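Local coordinates for type II secretion system protein C (Vibrio cholerae, PDB 2I6V), which is the inner-membrane EpsC component of a type II secretion system, probably required for exporting cholera toxin across the outer membrane, represented by its periplasmic PDZ domain, at residues V7-V12 with Y21-G26; A45-D50 with E69-V74. All coordinates share one frame; numbering follows the deposited sequence.

Contact 1 (V7-V12 with Y21-G26)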
loop_
_atom_site.group_PDB
_atom_site.type_symbol
_atom_site.label_atom_id
_atom_site.label_comp_id
_atom_site.label_asym_id
_atom_site.label_seq_id
_atom_site.Cartn_x
_atom_site.Cartn_y
_atom_site.Cartn_z
ATOM N N VAL A 7 -0.070 -7.351 2.719
ATOM C CA VAL A 7 -0.914 -6.306 3.273
ATOM C C VAL A 7 -2.364 -6.459 2.830
ATOM O O VAL A 7 -2.652 -7.031 1.766
ATOM C CB VAL A 7 -0.377 -4.901 2.866
ATOM C CG1 VAL A 7 -0.576 -4.661 1.359
ATOM C CG2 VAL A 7 -1.058 -3.816 3.679
ATOM N N ARG A 8 -3.274 -5.957 3.661
ATOM C CA ARG A 8 -4.670 -5.812 3.281
ATOM C C ARG A 8 -5.027 -4.337 3.371
ATOM O O ARG A 8 -4.518 -3.620 4.243
ATOM C CB ARG A 8 -5.578 -6.671 4.170
ATOM C CG ARG A 8 -5.499 -8.148 3.781
ATOM C CD ARG A 8 -6.205 -9.096 4.733
ATOM N NE ARG A 8 -5.730 -10.447 4.444
ATOM C CZ ARG A 8 -5.920 -11.512 5.212
ATOM N NH1 ARG A 8 -5.427 -12.683 4.822
ATOM N NH2 ARG A 8 -6.618 -11.420 6.341
ATOM N N LEU A 9 -5.887 -3.884 2.460
ATOM C CA LEU A 9 -6.233 -2.466 2.381
ATOM C C LEU A 9 -7.737 -2.255 2.415
ATOM O O LEU A 9 -8.499 -3.046 1.857
ATOM C CB LEU A 9 -5.679 -1.859 1.093
ATOM C CG LEU A 9 -4.168 -1.959 0.875
ATOM C CD1 LEU A 9 -3.829 -1.433 -0.506
ATOM C CD2 LEU A 9 -3.439 -1.176 1.962
ATOM N N SER A 10 -8.160 -1.183 3.070
ATOM C CA SER A 10 -9.569 -0.760 3.027
ATOM C C SER A 10 -9.653 0.748 2.811
ATOM O O SER A 10 -8.773 1.494 3.229
ATOM C CB SER A 10 -10.326 -1.177 4.300
ATOM O OG SER A 10 -9.758 -0.617 5.476
ATOM N N GLN A 11 -10.710 1.199 2.139
ATOM C CA GLN A 11 -10.826 2.615 1.806
ATOM C C GLN A 11 -11.091 3.480 3.020
ATOM O O GLN A 11 -11.844 3.101 3.929
ATOM C CB GLN A 11 -11.978 2.854 0.823
ATOM C CG GLN A 11 -11.792 2.181 -0.515
ATOM C CD GLN A 11 -13.001 2.380 -1.411
ATOM O OE1 GLN A 11 -14.126 2.564 -0.924
ATOM N NE2 GLN A 11 -12.782 2.332 -2.718
ATOM N N VAL A 12 -10.484 4.659 3.005
ATOM C CA VAL A 12 -10.856 5.733 3.908
ATOM C C VAL A 12 -11.364 6.849 2.999
ATOM O O VAL A 12 -10.611 7.369 2.174
ATOM C CB VAL A 12 -9.645 6.197 4.736
ATOM C CG1 VAL A 12 -9.993 7.446 5.538
ATOM C CG2 VAL A 12 -9.198 5.067 5.667
ATOM N N TYR A 21 -5.818 4.548 2.108
ATOM C CA TYR A 21 -6.206 3.179 2.478
ATOM C C TYR A 21 -5.658 2.778 3.840
ATOM O O TYR A 21 -4.458 2.903 4.098
ATOM C CB TYR A 21 -5.769 2.163 1.407
ATOM C CG TYR A 21 -6.416 2.448 0.082
ATOM C CD1 TYR A 21 -7.545 1.748 -0.324
ATOM C CD2 TYR A 21 -5.926 3.450 -0.740
ATOM C CE1 TYR A 21 -8.163 2.035 -1.528
ATOM C CE2 TYR A 21 -6.533 3.746 -1.952
ATOM C CZ TYR A 21 -7.651 3.033 -2.338
ATOM O OH TYR A 21 -8.250 3.338 -3.542
ATOM N N ARG A 22 -6.545 2.319 4.716
ATOM C CA ARG A 22 -6.117 1.781 5.997
ATOM C C ARG A 22 -5.402 0.466 5.762
ATOM O O ARG A 22 -5.886 -0.401 5.033
ATOM C CB ARG A 22 -7.315 1.511 6.904
ATOM C CG ARG A 22 -6.923 1.239 8.347
ATOM C CD ARG A 22 -8.105 0.650 9.119
ATOM N NE ARG A 22 -7.792 0.425 10.533
ATOM C CZ ARG A 22 -7.069 -0.597 10.993
ATOM N NH1 ARG A 22 -6.556 -1.493 10.142
ATOM N NH2 ARG A 22 -6.835 -0.706 12.298
ATOM N N VAL A 23 -4.256 0.321 6.412
ATOM C CA VAL A 23 -3.464 -0.897 6.337
ATOM C C VAL A 23 -3.845 -1.900 7.431
ATOM O O VAL A 23 -3.941 -1.537 8.610
ATOM C CB VAL A 23 -1.968 -0.547 6.523
ATOM C CG1 VAL A 23 -1.141 -1.778 6.834
ATOM C CG2 VAL A 23 -1.425 0.205 5.307
ATOM N N SER A 24 -4.043 -3.158 7.026
ATOM C CA SER A 24 -4.244 -4.281 7.948
ATOM C C SER A 24 -3.233 -5.364 7.595
ATOM O O SER A 24 -2.705 -5.387 6.490
ATOM C CB SER A 24 -5.664 -4.859 7.831
ATOM O OG SER A 24 -6.652 -3.919 8.252
ATOM N N PRO A 25 -2.960 -6.270 8.532
ATOM C CA PRO A 25 -2.011 -7.346 8.236
ATOM C C PRO A 25 -2.406 -8.174 7.010
ATOM O O PRO A 25 -3.589 -8.452 6.794
ATOM C CB PRO A 25 -2.051 -8.204 9.506
ATOM C CG PRO A 25 -2.444 -7.219 10.590
ATOM C CD PRO A 25 -3.477 -6.347 9.907
ATOM N N GLY A 26 -1.410 -8.538 6.206
ATOM C CA GLY A 26 -1.631 -9.434 5.094
ATOM C C GLY A 26 -1.655 -10.881 5.553
ATOM O O GLY A 26 -1.725 -11.192 6.756
HETATM O O HOH W 1 -7.555 -1.909 6.757
#

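Contact 2 (A45-D50 with E69-V74)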
loop_
_atom_site.group_PDB
_atom_site.type_symbol
_atom_site.label_atom_id
_atom_site.label_comp_id
_atom_site.label_asym_id
_atom_site.label_seq_id
_atom_site.Cartn_x
_atom_site.Cartn_y
_atom_site.Cartn_z
ATOM N N ALA A 45 0.519 6.356 -0.973
ATOM C CA ALA A 45 1.118 6.251 -2.302
ATOM C C ALA A 45 1.726 4.883 -2.533
ATOM O O ALA A 45 2.082 4.177 -1.585
ATOM C CB ALA A 45 2.169 7.337 -2.495
ATOM N N LEU A 46 1.861 4.526 -3.805
ATOM C CA LEU A 46 2.493 3.281 -4.212
ATOM C C LEU A 46 3.479 3.630 -5.320
ATOM O O LEU A 46 3.090 4.210 -6.333
ATOM C CB LEU A 46 1.419 2.312 -4.720
ATOM C CG LEU A 46 1.791 0.862 -5.006
ATOM C CD1 LEU A 46 2.598 0.267 -3.853
ATOM C CD2 LEU A 46 0.507 0.052 -5.244
ATOM N N ASN A 47 4.760 3.310 -5.119
ATOM C CA ASN A 47 5.806 3.764 -6.042
ATOM C C ASN A 47 5.769 5.274 -6.319
ATOM O O ASN A 47 6.095 5.724 -7.425
ATOM C CB ASN A 47 5.733 2.994 -7.363
ATOM C CG ASN A 47 6.070 1.530 -7.202
ATOM O OD1 ASN A 47 6.405 1.072 -6.108
ATOM N ND2 ASN A 47 5.986 0.783 -8.297
ATOM N N GLY A 48 5.361 6.055 -5.321
ATOM C CA GLY A 48 5.341 7.513 -5.443
ATOM C C GLY A 48 4.107 8.054 -6.145
ATOM O O GLY A 48 3.941 9.263 -6.301
ATOM N N LEU A 49 3.233 7.148 -6.563
ATOM C CA LEU A 49 2.024 7.504 -7.272
ATOM C C LEU A 49 0.840 7.455 -6.304
ATOM O O LEU A 49 0.805 6.643 -5.377
ATOM C CB LEU A 49 1.795 6.546 -8.437
ATOM C CG LEU A 49 2.854 6.598 -9.552
ATOM C CD1 LEU A 49 2.901 5.291 -10.322
ATOM C CD2 LEU A 49 2.589 7.778 -10.481
ATOM N N ASP A 50 -0.137 8.319 -6.542
ATOM C CA ASP A 50 -1.252 8.493 -5.612
ATOM C C ASP A 50 -2.197 7.287 -5.663
ATOM O O ASP A 50 -2.779 7.000 -6.700
ATOM C CB ASP A 50 -1.968 9.799 -5.978
ATOM C CG ASP A 50 -3.018 10.224 -4.960
ATOM O OD1 ASP A 50 -3.555 9.372 -4.211
ATOM O OD2 ASP A 50 -3.313 11.439 -4.945
ATOM N N GLU A 69 9.976 -5.185 -7.085
ATOM C CA GLU A 69 9.846 -4.500 -5.805
ATOM C C GLU A 69 8.871 -3.347 -5.944
ATOM O O GLU A 69 8.621 -2.876 -7.054
ATOM C CB GLU A 69 11.204 -3.970 -5.335
ATOM C CG GLU A 69 11.859 -3.012 -6.325
ATOM C CD GLU A 69 13.313 -2.693 -5.996
ATOM O OE1 GLU A 69 13.904 -3.360 -5.123
ATOM O OE2 GLU A 69 13.866 -1.764 -6.624
ATOM N N MET A 70 8.326 -2.899 -4.815
ATOM C CA MET A 70 7.422 -1.748 -4.772
ATOM C C MET A 70 7.679 -0.966 -3.496
ATOM O O MET A 70 8.153 -1.524 -2.509
ATOM C CB MET A 70 5.965 -2.197 -4.729
ATOM C CG MET A 70 5.503 -3.034 -5.879
ATOM S SD MET A 70 3.713 -3.181 -5.804
ATOM C CE MET A 70 3.431 -3.353 -4.049
ATOM N N SER A 71 7.357 0.324 -3.505
ATOM C CA SER A 71 7.374 1.096 -2.264
ATOM C C SER A 71 5.970 1.551 -1.930
ATOM O O SER A 71 5.229 2.011 -2.801
ATOM C CB SER A 71 8.276 2.316 -2.384
ATOM O OG SER A 71 7.622 3.318 -3.137
ATOM N N LEU A 72 5.609 1.430 -0.662
ATOM C CA LEU A 72 4.321 1.896 -0.183
ATOM C C LEU A 72 4.604 3.027 0.794
ATOM O O LEU A 72 5.324 2.837 1.770
ATOM C CB LEU A 72 3.609 0.751 0.529
ATOM C CG LEU A 72 2.181 0.922 1.028
ATOM C CD1 LEU A 72 1.198 1.110 -0.128
ATOM C CD2 LEU A 72 1.808 -0.308 1.842
ATOM N N THR A 73 4.057 4.210 0.522
ATOM C CA THR A 73 4.236 5.333 1.426
ATOM C C THR A 73 3.097 5.287 2.427
ATOM O O THR A 73 1.930 5.274 2.035
ATOM C CB THR A 73 4.198 6.684 0.681
ATOM O OG1 THR A 73 5.232 6.716 -0.315
ATOM C CG2 THR A 73 4.411 7.841 1.664
ATOM N N VAL A 74 3.429 5.260 3.713
ATOM C CA VAL A 74 2.374 5.259 4.738
ATOM C C VAL A 74 2.507 6.442 5.686
ATOM O O VAL A 74 3.595 6.996 5.847
ATOM C CB VAL A 74 2.358 3.959 5.563
ATOM C CG1 VAL A 74 2.186 2.743 4.644
ATOM C CG2 VAL A 74 3.630 3.839 6.410
HETATM O O HOH W 2 5.361 5.156 -2.607
#

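Contact 1 (V7-V12 with Y21-G26)
Arg8 and Ser24 pair in both directions: Arg8 N reaches Ser24 O and Ser24 N reaches Arg8 O, each at 2.9 Å. Two residues on, Ser10 and Arg22 repeat the exchange, with Arg22 N 2.8 Å from Ser10 O. The strand axes run antiparallel at 151°, and Leu9-Val23 and Gln11-Tyr21 fill the non-hydrogen-bonded positions, where Leu9 CA-H leans on Arg22 O. This is the hairpin of strands 7-14 and 17-25 that opens the PDZ domain.

Leu9, Gln11, Tyr21 and Val23 share one face. Leu9 and Tyr21 cross at about a right angle, CB to CB at 4.0 Å, while Gln11 runs alongside the tyrosine, its CG 3.8 Å from Tyr21 CE1; the Gln11 amide itself turns to Lys13. Val23 spreads its two methyls over two residues of the partner strand: CG1 meets Val7 CG2 at 3.8 Å and CG2 faces Leu9 CD2. Phe32 of helix 29-34 also packs against it.

The other face is polar. Ser10 OG, placed between its own N and carbonyl carbon (chi1 60°), shares a water with Ser24 OG; that water also donates weakly to Arg22 O. The extended Arg22 chain passes Ser10 OG with its CB at 3.5 Å and carries its guanidinium off to a salt bridge with Asp39.

Contact 2 (A45-D50 with E69-V74)
Asn47 sets its CG anti to the carbonyl carbon (chi1 -67°) and turns its C=O to eclipse the CA-CB bond (chi2 -2°), which brings OD1 to Ser71 N at 2.9 Å, almost straight off the end of the amide C=O. Its own N donates to Ser71 O at 2.7 Å, in the carbonyl plane, so main chain and side chain grip both backbone polar atoms of Ser71. The amide continues the ladder where strand 42-46 ends in the type I' turn Leu46 to Leu49, the turn of a tight hairpin with strand 49-50. Thr73 N binds Ala45 O at 2.9 Å; the return bond from Ala45 N is weak.

Leu46 and Leu72 lie on one face. With CG anti to its N (chi1 -171°), Leu46 brings CD1 across to strand 69-74, 3.3 Å from Ser71 O and 3.7 Å from Met70 CE, with Leu72 CD1 close by.

On the other face, Ala45 CB rests against Thr73 CB and OG1. A water takes the Gly48 N-H at 2.9 Å, donates to Thr73 OG1 and bonds Ser71 OG. Thr73 OG1 also bonds Asp82 of strand 79-86, while helix 54-62 packs on Leu46 through Leu60 and Phe61.

How the contacts relate
Both contacts belong to the one curled antiparallel sheet of the PDZ domain, and strands 17-25 and 42-46, adjacent in it, carry the ladder from contact 1 to contact 2. Tyr21 bonds by backbone to Ala43 and the Val23 side chain touches the same residue, on which Leu72 of contact 2 also packs. The centres of contacts 1 and 2 are about 14 Å apart and lie on opposite sides of the chain's centre; the nearest atoms of contacts 1 and 2 are about 4 Å apart and do not touch. Along the chain the two follow one another, the first hairpin being complete before residue 45.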